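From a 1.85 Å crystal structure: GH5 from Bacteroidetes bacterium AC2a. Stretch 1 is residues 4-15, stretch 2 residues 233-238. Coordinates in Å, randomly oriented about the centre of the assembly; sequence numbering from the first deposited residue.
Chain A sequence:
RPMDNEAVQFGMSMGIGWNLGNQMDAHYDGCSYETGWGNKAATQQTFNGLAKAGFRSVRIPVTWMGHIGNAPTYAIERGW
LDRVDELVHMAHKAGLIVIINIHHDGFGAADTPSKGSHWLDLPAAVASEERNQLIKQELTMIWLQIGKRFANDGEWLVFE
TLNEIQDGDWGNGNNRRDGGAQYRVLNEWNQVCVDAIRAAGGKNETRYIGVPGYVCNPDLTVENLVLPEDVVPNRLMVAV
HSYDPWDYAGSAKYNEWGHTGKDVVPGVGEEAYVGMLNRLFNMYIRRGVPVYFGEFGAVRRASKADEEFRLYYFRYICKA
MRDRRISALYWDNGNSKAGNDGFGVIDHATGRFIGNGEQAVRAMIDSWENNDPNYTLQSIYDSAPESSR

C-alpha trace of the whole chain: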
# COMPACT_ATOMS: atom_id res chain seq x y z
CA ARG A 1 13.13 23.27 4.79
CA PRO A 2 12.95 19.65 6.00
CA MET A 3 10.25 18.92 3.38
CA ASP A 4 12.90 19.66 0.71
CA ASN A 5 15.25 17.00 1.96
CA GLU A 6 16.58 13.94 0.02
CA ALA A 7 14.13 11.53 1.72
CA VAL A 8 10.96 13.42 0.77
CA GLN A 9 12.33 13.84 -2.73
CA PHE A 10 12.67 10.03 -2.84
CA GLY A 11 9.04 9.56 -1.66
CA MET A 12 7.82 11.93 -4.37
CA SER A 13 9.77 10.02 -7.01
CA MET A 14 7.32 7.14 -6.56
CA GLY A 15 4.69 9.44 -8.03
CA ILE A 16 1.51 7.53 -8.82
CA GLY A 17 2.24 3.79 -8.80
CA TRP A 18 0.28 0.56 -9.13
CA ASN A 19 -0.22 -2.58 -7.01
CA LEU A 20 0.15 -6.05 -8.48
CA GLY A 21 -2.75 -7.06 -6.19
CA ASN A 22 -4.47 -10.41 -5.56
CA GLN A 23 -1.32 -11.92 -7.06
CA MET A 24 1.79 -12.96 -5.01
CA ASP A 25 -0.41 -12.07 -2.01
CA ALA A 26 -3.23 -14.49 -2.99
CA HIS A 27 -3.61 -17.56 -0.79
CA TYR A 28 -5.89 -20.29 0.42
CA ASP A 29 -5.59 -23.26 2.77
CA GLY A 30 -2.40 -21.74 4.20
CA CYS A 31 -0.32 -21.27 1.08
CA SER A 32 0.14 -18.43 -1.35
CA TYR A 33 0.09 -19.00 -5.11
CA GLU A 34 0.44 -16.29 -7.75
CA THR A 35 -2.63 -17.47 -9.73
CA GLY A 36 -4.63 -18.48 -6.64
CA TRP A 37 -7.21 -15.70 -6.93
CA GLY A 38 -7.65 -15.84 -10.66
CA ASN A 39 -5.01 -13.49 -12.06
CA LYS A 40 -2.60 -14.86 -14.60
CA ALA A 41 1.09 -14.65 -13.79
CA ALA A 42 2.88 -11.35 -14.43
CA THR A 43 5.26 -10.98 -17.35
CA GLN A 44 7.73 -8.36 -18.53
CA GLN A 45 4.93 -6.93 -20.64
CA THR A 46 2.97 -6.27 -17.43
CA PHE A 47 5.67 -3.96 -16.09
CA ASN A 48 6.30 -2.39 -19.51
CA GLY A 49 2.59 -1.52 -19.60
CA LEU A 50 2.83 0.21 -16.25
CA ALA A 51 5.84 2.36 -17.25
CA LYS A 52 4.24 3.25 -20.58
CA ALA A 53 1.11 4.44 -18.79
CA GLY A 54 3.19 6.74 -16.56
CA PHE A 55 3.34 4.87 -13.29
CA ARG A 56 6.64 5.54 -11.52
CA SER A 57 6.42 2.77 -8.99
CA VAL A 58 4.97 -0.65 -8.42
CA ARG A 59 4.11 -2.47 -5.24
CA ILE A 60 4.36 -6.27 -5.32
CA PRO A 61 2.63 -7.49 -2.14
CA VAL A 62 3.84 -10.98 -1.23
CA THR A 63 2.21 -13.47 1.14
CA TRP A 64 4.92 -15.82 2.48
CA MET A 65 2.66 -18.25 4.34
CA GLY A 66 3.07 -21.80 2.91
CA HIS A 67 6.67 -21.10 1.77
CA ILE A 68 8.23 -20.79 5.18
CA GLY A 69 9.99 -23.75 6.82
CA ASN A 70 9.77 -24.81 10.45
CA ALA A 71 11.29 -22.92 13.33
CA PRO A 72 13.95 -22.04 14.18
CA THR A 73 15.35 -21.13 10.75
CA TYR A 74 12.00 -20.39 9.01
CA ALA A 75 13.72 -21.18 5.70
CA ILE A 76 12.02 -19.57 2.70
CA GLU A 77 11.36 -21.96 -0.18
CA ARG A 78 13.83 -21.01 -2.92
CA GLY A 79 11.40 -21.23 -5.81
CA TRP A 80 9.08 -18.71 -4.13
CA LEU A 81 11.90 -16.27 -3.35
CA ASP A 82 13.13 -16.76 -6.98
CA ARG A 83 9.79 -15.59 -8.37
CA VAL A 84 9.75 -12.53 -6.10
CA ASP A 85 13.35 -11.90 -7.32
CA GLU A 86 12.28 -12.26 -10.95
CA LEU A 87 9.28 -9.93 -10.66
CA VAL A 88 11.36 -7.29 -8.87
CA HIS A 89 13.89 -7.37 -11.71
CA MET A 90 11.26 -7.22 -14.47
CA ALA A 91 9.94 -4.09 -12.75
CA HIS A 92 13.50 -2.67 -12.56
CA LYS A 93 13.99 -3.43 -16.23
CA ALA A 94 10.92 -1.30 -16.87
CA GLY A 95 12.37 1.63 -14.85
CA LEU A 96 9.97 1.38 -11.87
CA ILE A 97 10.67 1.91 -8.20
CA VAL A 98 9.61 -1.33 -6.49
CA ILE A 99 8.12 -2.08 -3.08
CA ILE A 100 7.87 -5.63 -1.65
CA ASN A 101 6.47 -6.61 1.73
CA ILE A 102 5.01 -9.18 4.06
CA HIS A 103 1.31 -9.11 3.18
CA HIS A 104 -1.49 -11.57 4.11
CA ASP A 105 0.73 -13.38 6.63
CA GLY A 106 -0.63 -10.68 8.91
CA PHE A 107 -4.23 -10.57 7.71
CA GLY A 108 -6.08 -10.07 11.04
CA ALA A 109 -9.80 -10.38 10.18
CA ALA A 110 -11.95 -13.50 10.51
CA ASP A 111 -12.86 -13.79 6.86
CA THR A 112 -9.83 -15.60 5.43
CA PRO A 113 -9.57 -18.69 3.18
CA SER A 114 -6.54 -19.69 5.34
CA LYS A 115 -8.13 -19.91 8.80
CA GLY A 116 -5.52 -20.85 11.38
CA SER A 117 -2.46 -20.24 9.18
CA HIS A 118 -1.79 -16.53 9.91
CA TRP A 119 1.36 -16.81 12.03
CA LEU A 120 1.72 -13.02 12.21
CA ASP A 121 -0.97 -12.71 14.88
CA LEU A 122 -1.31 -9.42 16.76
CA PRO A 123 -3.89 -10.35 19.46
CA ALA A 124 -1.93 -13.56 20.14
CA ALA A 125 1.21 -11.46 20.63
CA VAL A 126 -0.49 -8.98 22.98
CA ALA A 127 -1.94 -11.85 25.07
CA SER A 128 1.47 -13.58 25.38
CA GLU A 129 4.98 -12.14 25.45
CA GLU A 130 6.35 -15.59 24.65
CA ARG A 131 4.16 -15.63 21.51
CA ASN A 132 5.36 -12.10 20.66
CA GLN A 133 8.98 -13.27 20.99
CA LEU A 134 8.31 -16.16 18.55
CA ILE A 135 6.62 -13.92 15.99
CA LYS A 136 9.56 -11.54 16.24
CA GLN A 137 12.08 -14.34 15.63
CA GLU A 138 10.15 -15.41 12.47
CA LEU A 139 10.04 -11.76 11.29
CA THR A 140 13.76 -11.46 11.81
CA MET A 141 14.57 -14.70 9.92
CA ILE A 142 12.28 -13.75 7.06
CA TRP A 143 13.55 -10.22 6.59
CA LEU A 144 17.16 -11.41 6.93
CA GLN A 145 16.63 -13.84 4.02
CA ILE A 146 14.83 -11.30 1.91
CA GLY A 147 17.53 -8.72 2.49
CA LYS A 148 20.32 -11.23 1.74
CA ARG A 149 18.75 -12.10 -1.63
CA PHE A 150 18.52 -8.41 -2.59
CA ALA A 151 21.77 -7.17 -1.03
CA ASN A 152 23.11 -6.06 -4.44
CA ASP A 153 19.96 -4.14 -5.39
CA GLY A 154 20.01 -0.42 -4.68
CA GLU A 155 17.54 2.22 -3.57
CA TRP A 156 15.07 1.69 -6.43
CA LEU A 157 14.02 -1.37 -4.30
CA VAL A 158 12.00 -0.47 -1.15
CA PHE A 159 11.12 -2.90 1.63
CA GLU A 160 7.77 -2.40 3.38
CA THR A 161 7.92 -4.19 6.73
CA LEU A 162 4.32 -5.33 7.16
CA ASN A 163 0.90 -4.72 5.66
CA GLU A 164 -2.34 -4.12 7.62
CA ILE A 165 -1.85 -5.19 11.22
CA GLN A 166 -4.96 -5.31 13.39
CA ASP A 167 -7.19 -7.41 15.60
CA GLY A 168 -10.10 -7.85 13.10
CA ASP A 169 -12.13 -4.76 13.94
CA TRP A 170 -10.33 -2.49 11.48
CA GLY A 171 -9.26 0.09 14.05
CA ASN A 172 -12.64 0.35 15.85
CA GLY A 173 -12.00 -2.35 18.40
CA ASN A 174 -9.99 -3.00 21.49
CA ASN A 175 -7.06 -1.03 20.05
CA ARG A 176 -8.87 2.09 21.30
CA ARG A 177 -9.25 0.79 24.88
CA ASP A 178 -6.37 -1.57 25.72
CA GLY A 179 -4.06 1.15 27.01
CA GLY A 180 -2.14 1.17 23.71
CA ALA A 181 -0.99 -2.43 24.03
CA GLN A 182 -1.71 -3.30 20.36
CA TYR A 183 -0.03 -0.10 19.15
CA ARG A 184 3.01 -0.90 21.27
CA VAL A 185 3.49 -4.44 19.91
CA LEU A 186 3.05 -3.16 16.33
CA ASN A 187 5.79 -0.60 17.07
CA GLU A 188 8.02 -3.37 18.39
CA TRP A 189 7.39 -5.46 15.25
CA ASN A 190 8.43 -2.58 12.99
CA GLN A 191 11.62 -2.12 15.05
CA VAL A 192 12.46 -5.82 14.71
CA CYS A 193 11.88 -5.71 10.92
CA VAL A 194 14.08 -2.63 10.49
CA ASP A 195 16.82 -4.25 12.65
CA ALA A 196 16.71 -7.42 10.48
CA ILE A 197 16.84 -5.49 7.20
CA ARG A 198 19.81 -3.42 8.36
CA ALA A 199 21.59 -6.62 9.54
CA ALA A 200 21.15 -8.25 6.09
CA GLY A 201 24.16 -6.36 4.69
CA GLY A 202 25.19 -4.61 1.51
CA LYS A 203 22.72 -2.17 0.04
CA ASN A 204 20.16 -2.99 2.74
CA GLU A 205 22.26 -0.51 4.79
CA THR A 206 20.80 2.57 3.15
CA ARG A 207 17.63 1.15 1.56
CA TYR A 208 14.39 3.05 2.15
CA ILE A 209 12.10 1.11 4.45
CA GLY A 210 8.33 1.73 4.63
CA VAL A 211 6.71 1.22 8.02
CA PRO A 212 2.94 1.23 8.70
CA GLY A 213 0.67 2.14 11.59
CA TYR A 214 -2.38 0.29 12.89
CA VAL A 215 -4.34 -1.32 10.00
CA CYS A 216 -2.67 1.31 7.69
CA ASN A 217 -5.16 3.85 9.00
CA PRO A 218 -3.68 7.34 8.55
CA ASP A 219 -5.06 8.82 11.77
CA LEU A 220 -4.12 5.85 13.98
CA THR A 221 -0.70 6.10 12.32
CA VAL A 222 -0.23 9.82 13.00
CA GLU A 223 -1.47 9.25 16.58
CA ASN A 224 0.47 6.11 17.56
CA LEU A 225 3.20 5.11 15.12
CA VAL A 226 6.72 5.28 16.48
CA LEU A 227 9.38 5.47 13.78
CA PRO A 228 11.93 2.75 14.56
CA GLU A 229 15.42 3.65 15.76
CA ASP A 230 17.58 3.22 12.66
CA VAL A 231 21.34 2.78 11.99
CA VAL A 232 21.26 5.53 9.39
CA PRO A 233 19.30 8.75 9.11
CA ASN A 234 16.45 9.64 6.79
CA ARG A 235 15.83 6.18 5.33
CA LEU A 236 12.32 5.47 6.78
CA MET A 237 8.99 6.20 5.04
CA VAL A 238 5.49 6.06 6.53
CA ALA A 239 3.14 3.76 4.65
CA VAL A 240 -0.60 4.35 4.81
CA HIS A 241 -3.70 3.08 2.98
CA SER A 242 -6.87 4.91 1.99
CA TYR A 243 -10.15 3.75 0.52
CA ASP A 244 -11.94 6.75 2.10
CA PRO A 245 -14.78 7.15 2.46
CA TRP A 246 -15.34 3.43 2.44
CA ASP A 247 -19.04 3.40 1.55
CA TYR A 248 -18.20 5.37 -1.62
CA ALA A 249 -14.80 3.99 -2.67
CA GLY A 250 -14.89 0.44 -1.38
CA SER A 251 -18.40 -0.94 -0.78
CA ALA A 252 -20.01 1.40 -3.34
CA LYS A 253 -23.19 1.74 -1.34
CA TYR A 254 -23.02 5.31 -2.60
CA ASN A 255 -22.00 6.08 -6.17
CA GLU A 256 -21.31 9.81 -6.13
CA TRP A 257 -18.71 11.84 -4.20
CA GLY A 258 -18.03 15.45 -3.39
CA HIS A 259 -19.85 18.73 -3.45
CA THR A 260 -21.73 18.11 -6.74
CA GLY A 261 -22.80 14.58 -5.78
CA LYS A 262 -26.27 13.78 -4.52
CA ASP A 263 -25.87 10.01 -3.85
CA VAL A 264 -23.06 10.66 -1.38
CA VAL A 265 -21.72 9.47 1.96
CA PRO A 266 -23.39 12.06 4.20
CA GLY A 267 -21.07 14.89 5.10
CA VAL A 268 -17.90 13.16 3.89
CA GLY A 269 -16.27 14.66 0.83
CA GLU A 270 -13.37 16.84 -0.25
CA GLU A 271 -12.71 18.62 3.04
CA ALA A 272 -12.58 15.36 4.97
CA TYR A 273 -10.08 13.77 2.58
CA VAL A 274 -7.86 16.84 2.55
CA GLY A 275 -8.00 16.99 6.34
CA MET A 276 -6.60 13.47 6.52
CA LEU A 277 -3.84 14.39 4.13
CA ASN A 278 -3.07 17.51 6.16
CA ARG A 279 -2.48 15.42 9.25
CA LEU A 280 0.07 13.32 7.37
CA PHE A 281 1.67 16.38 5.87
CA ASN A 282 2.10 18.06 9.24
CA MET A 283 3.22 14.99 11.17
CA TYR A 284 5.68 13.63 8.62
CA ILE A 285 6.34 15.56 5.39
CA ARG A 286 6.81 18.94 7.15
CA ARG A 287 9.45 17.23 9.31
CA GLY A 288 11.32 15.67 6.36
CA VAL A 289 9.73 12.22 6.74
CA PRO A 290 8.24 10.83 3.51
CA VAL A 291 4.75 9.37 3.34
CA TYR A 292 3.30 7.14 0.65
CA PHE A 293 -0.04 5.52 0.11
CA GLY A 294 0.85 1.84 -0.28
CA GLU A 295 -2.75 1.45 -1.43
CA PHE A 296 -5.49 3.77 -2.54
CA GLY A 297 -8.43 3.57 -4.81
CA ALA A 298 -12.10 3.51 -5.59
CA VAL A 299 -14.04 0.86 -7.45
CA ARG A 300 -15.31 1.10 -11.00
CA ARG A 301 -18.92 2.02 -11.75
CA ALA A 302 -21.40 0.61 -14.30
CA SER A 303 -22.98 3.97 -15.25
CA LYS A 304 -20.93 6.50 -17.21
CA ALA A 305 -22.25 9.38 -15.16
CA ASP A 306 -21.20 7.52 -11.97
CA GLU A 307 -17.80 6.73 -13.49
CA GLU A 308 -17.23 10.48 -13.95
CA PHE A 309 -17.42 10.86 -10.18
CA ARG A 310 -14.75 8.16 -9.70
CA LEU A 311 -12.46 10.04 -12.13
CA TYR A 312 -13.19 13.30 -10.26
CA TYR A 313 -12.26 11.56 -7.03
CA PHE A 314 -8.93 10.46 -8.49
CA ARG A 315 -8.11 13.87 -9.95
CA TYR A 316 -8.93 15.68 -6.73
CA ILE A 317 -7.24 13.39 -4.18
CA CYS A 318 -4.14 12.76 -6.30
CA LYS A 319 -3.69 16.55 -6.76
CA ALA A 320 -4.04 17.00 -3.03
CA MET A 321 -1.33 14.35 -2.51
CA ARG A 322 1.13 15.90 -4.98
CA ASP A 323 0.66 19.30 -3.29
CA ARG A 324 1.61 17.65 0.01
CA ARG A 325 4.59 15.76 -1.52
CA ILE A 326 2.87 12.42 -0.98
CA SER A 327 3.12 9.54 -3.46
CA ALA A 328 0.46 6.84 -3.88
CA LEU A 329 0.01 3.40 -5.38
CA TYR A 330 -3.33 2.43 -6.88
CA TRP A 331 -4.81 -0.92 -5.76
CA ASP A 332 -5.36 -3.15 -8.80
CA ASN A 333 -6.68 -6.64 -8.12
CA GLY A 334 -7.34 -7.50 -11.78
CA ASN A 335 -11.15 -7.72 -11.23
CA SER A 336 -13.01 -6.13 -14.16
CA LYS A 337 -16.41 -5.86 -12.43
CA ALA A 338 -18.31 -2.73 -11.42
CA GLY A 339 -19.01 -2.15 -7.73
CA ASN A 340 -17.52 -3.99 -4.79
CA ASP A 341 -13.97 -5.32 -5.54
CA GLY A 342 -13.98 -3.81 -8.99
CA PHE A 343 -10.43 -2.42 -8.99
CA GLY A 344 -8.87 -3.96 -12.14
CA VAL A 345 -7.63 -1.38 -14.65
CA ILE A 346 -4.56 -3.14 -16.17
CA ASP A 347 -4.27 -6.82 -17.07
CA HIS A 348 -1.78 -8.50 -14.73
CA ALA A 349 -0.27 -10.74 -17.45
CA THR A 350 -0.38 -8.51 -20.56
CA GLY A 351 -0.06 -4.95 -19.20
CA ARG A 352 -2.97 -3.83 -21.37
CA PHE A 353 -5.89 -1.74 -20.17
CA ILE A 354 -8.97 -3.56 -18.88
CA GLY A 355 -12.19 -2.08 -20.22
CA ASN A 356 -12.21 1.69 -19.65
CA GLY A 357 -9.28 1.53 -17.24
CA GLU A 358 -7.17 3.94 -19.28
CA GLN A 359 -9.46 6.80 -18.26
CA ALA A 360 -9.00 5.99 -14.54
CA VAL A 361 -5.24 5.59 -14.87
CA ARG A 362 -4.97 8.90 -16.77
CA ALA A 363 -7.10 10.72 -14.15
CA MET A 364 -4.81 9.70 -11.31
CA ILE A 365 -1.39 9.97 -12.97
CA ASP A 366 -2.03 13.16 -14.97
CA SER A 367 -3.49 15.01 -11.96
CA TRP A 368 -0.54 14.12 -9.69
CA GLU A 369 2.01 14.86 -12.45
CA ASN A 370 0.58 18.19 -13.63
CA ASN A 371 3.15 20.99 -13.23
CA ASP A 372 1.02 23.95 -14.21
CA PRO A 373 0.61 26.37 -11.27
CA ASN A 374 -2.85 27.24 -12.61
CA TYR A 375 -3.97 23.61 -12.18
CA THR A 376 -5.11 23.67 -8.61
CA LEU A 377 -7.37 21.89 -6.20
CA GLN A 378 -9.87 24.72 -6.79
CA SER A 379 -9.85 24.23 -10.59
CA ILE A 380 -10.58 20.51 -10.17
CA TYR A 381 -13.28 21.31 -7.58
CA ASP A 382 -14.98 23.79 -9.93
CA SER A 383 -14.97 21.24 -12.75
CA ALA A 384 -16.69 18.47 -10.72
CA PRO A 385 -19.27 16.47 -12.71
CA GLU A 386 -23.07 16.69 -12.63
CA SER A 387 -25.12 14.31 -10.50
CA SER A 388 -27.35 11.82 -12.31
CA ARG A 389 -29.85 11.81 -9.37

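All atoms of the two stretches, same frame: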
# COMPACT_ATOMS: atom_id res chain seq x y z
N ASP A 4 12.12 19.64 1.94
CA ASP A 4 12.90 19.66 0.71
C ASP A 4 14.03 18.66 0.76
O ASP A 4 14.81 18.59 -0.18
CB ASP A 4 13.48 21.07 0.44
CG ASP A 4 12.42 22.08 0.13
OD1 ASP A 4 11.42 21.71 -0.47
OD2 ASP A 4 12.57 23.27 0.46
N ASN A 5 14.11 17.85 1.81
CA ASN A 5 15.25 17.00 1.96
C ASN A 5 15.28 15.79 0.96
O ASN A 5 14.37 15.62 0.16
CB ASN A 5 15.43 16.57 3.41
CG ASN A 5 14.43 15.52 3.84
OD1 ASN A 5 13.62 15.05 3.04
ND2 ASN A 5 14.49 15.14 5.09
N GLU A 6 16.36 15.04 0.97
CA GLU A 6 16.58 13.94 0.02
C GLU A 6 15.49 12.84 0.20
O GLU A 6 14.97 12.30 -0.77
CB GLU A 6 18.00 13.39 0.20
CG GLU A 6 18.42 12.28 -0.75
CD GLU A 6 19.66 11.48 -0.30
OE1 GLU A 6 20.32 11.86 0.69
OE2 GLU A 6 19.97 10.44 -0.94
N ALA A 7 15.13 12.55 1.44
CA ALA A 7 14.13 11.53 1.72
C ALA A 7 12.78 11.83 1.11
O ALA A 7 12.20 10.94 0.47
CB ALA A 7 14.00 11.31 3.21
N VAL A 8 12.27 13.06 1.28
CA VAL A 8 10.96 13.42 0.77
C VAL A 8 11.00 13.45 -0.74
O VAL A 8 10.03 13.10 -1.38
CB VAL A 8 10.44 14.76 1.34
CG1 VAL A 8 9.15 15.20 0.66
CG2 VAL A 8 10.23 14.63 2.85
N GLN A 9 12.13 13.91 -1.30
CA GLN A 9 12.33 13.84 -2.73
C GLN A 9 12.17 12.40 -3.22
O GLN A 9 11.51 12.17 -4.24
CB GLN A 9 13.72 14.34 -3.14
CG GLN A 9 13.82 15.82 -3.43
CD GLN A 9 15.25 16.22 -3.84
OE1 GLN A 9 15.97 16.87 -3.07
NE2 GLN A 9 15.69 15.77 -5.01
N PHE A 10 12.78 11.46 -2.49
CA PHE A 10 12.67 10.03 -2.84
C PHE A 10 11.22 9.54 -2.81
O PHE A 10 10.74 8.96 -3.80
CB PHE A 10 13.52 9.13 -1.96
CG PHE A 10 13.40 7.69 -2.34
CD1 PHE A 10 14.07 7.21 -3.47
CD2 PHE A 10 12.55 6.83 -1.64
CE1 PHE A 10 13.93 5.88 -3.85
CE2 PHE A 10 12.41 5.50 -2.02
CZ PHE A 10 13.08 5.02 -3.12
N GLY A 11 10.51 9.79 -1.71
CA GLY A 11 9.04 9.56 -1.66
C GLY A 11 8.27 10.08 -2.86
O GLY A 11 7.47 9.36 -3.50
N MET A 12 8.51 11.35 -3.22
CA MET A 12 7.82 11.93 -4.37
C MET A 12 8.13 11.26 -5.69
O MET A 12 7.31 11.29 -6.59
CB MET A 12 8.11 13.41 -4.52
CG MET A 12 7.11 14.26 -3.80
SD MET A 12 7.55 15.96 -4.08
CE MET A 12 6.46 16.37 -5.41
N SER A 13 9.30 10.65 -5.77
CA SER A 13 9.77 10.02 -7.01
C SER A 13 8.95 8.78 -7.33
O SER A 13 8.95 8.33 -8.48
CB SER A 13 11.27 9.70 -6.92
OG SER A 13 11.55 8.51 -6.21
N MET A 14 8.26 8.22 -6.31
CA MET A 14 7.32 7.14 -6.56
C MET A 14 6.07 7.56 -7.29
O MET A 14 5.34 6.69 -7.81
CB MET A 14 7.00 6.39 -5.25
CG MET A 14 8.24 5.78 -4.65
SD MET A 14 7.96 4.52 -3.39
CE MET A 14 6.98 5.43 -2.24
N GLY A 15 5.79 8.88 -7.33
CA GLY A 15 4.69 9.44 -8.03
C GLY A 15 3.34 8.77 -7.76
O GLY A 15 2.95 8.57 -6.58
N PRO A 233 20.33 7.74 9.06
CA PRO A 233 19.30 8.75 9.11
C PRO A 233 18.53 8.88 7.80
O PRO A 233 19.05 8.62 6.72
CB PRO A 233 20.10 10.05 9.39
CG PRO A 233 21.37 9.83 8.65
CD PRO A 233 21.66 8.35 8.84
N ASN A 234 17.27 9.28 7.92
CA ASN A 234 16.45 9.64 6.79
C ASN A 234 16.22 8.55 5.75
O ASN A 234 16.11 8.84 4.58
CB ASN A 234 17.01 10.91 6.14
CG ASN A 234 17.35 11.96 7.14
OD1 ASN A 234 18.53 12.23 7.41
ND2 ASN A 234 16.33 12.54 7.73
N ARG A 235 16.10 7.31 6.21
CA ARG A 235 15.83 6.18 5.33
C ARG A 235 14.54 5.41 5.70
O ARG A 235 14.34 4.27 5.26
CB ARG A 235 17.04 5.23 5.30
CG ARG A 235 18.28 5.87 4.70
CD ARG A 235 18.15 6.05 3.19
NE ARG A 235 19.11 7.00 2.64
CZ ARG A 235 19.53 7.02 1.38
NH1 ARG A 235 19.12 6.12 0.50
NH2 ARG A 235 20.41 7.95 0.98
N LEU A 236 13.65 6.05 6.48
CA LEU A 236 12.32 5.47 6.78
C LEU A 236 11.22 6.27 6.09
O LEU A 236 11.34 7.48 5.92
CB LEU A 236 12.07 5.44 8.28
CG LEU A 236 12.98 4.53 9.14
CD1 LEU A 236 12.64 4.64 10.62
CD2 LEU A 236 12.90 3.09 8.72
N MET A 237 10.18 5.58 5.61
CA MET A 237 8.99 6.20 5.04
C MET A 237 7.77 5.63 5.75
O MET A 237 7.77 4.47 6.18
CB MET A 237 8.86 5.91 3.54
CG MET A 237 10.14 6.05 2.73
SD MET A 237 9.84 6.26 0.98
CE MET A 237 9.39 4.57 0.61
N VAL A 238 6.74 6.46 5.87
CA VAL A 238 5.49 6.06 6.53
C VAL A 238 4.57 5.59 5.44
O VAL A 238 4.33 6.29 4.48
CB VAL A 238 4.85 7.19 7.34
CG1 VAL A 238 3.49 6.75 7.90
CG2 VAL A 238 5.76 7.61 8.50

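No hydrogen bond joins these two stretches, whose touching residues are at least 223 positions apart in sequence; together they bury 284 Å². The contact illustrates how a helix can pack against a strand and its lead-in loop through one well-placed methionine, helped by a single ionic pair at the periphery.

Met237 contributes the most area of any residue here. Its CA-to-CB bond points toward the helix, and its SD lies 3.8 Å from Phe10 CD2, near the plane of the ring and 85° off the ring normal, so the sulfur meets the aromatic edge. The same SD lies 4.3 Å from Gly11 CA, in contact with the helix backbone. Further along the stretch, Met14 CE and Met237 CE meet at 3.8 Å.

Toward the start of the helix the packing becomes more polar. Ala7 CB rests 3.5 Å from Asn234 O, and the two side chains approach at 4.2 Å, Ala7 CB to Asn234 CB. At the exposed margin, Glu6 OE2 and Arg235 NH2 form a salt bridge at 3.2 Å; the arginine's CA-to-CB bond points away, yet its long chain returns to the glutamate. Asn5 caps the helix, its OD1 accepting from Val8 N at 3.0 Å, which secures the first turn that carries Glu6 and Ala7.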